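Local coordinates for protein transcriptional activator ToxR (PDB 6UUE) that probably activates transcription as a membrane-anchored bacterial regulator, at residues Q37-S42 / I92-N97. Sequence-based numbering, arbitrary orientation.
Sequences QAWMPS and IFSEQN
The six-membered ring of W39 brings its outer rim against the F93–S94 peptide group: F93 C lies at the ring edge, near its plane, 3.9 Å from W39 CZ3, while S94 N approaches obliquely, 3.5 Å from W39 CH2. S94 CB adds to this hold on the rim, 3.7 Å from the same CH2, and I92 CG1 comes in obliquely at 4.1 Å from CZ3. With its CG anti to the carbonyl carbon (chi1 -75°), W39 stretches from the 3-10 turn that precedes helix 40-53 to the end of strand 88-93; its indole NE1 is fixed by a hydrogen bond to G68 O. Helix 40-53 forms the connection of a beta-alpha-beta crossover between the parallel, adjacent strands 25-30 and 62-67, and the contact illustrates how the start of such a helix can be packed against an edge strand of the sheet, 88-93. L73, on the neighbouring strand 72-78, touches both W39 and I92. At the first turn of the helix, S42 CB rests 4.1 Å from I92 CD1. Its hydroxyl reaches the other segment through a water, 2.8 Å from S42 OG, that donates to S94 O and also lies unusually close to F93 O.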
# COMPACT_ATOMS: atom_id res chain seq x y z
N GLN A 37 -12.73 -0.42 2.03
CA GLN A 37 -12.94 0.99 2.34
C GLN A 37 -12.61 1.33 3.79
O GLN A 37 -12.09 2.41 4.08
CB GLN A 37 -14.38 1.39 1.98
CG GLN A 37 -14.71 2.86 2.20
CD GLN A 37 -13.86 3.79 1.36
OE1 GLN A 37 -13.47 3.46 0.23
NE2 GLN A 37 -13.55 4.97 1.90
N ALA A 38 -12.89 0.42 4.72
CA ALA A 38 -12.63 0.69 6.14
C ALA A 38 -11.14 0.87 6.44
O ALA A 38 -10.79 1.49 7.45
CB ALA A 38 -13.20 -0.44 7.00
N TRP A 39 -10.27 0.34 5.59
CA TRP A 39 -8.83 0.46 5.78
C TRP A 39 -8.24 1.68 5.10
O TRP A 39 -7.04 1.92 5.24
CB TRP A 39 -8.16 -0.79 5.20
CG TRP A 39 -8.32 -2.03 6.06
CD1 TRP A 39 -9.31 -2.97 5.97
CD2 TRP A 39 -7.43 -2.46 7.10
NE1 TRP A 39 -9.10 -3.95 6.91
CE2 TRP A 39 -7.95 -3.67 7.61
CE3 TRP A 39 -6.26 -1.94 7.65
CZ2 TRP A 39 -7.34 -4.36 8.65
CZ3 TRP A 39 -5.64 -2.64 8.68
CH2 TRP A 39 -6.18 -3.84 9.16
N MSE A 40 -9.03 2.46 4.36
CA MSE A 40 -8.43 3.57 3.61
C MSE A 40 -7.62 4.59 4.42
O MSE A 40 -6.55 4.96 3.99
CB MSE A 40 -9.44 4.25 2.68
CG MSE A 40 -9.83 3.39 1.46
SE MSE A 40 -8.32 2.78 0.34
CE MSE A 40 -7.53 4.51 -0.07
N PRO A 41 -8.09 5.03 5.59
CA PRO A 41 -7.25 5.95 6.37
C PRO A 41 -5.90 5.37 6.74
O PRO A 41 -4.89 6.09 6.68
CB PRO A 41 -8.14 6.31 7.57
CG PRO A 41 -9.53 6.19 7.02
CD PRO A 41 -9.47 4.97 6.13
N SER A 42 -5.85 4.09 7.11
CA SER A 42 -4.57 3.43 7.39
C SER A 42 -3.72 3.32 6.14
O SER A 42 -2.51 3.58 6.18
CB SER A 42 -4.82 2.04 7.97
OG SER A 42 -5.51 2.09 9.21
N ILE A 92 0.21 -4.60 8.16
CA ILE A 92 -0.24 -3.58 9.11
C ILE A 92 -1.44 -4.09 9.88
O ILE A 92 -2.20 -4.95 9.42
CB ILE A 92 -0.53 -2.20 8.48
CG1 ILE A 92 -1.75 -2.25 7.57
CG2 ILE A 92 0.69 -1.69 7.72
CD1 ILE A 92 -2.09 -0.90 6.97
N PHE A 93 -1.61 -3.55 11.08
CA PHE A 93 -2.71 -3.91 11.96
C PHE A 93 -3.72 -2.77 12.03
O PHE A 93 -3.39 -1.60 11.82
CB PHE A 93 -2.21 -4.22 13.36
CG PHE A 93 -1.50 -5.54 13.47
CD1 PHE A 93 -0.22 -5.70 12.99
CD2 PHE A 93 -2.13 -6.63 14.07
CE1 PHE A 93 0.43 -6.91 13.09
CE2 PHE A 93 -1.48 -7.84 14.17
CZ PHE A 93 -0.20 -7.99 13.68
N SER A 94 -4.97 -3.13 12.33
CA SER A 94 -5.98 -2.11 12.57
C SER A 94 -5.77 -1.44 13.92
O SER A 94 -5.83 -0.21 14.02
CB SER A 94 -7.38 -2.73 12.49
OG SER A 94 -7.49 -3.81 13.39
N GLU A 95 -5.49 -2.24 14.95
CA GLU A 95 -5.33 -1.71 16.30
C GLU A 95 -3.91 -1.19 16.54
O GLU A 95 -3.72 -0.02 16.90
CB GLU A 95 -5.70 -2.79 17.33
CG GLU A 95 -7.16 -3.23 17.26
CD GLU A 95 -7.49 -4.34 18.24
OE1 GLU A 95 -6.56 -4.85 18.90
OE2 GLU A 95 -8.68 -4.70 18.35
N GLN A 96 -2.90 -2.05 16.36
CA GLN A 96 -1.52 -1.62 16.51
C GLN A 96 -1.24 -0.42 15.62
O GLN A 96 -1.65 -0.37 14.46
CB GLN A 96 -0.56 -2.75 16.13
CG GLN A 96 -0.26 -3.75 17.24
CD GLN A 96 1.02 -4.52 16.99
OE1 GLN A 96 1.78 -4.20 16.06
NE2 GLN A 96 1.28 -5.53 17.81
N ASN A 97 -0.55 0.57 16.19
CA ASN A 97 -0.32 1.83 15.52
C ASN A 97 1.14 1.90 15.04
O ASN A 97 1.71 0.86 14.67
CB ASN A 97 -0.73 2.97 16.45
CG ASN A 97 -2.18 2.88 16.89
OD1 ASN A 97 -3.09 3.14 16.11
ND2 ASN A 97 -2.40 2.52 18.15
O HOH W 1 -4.54 0.58 11.34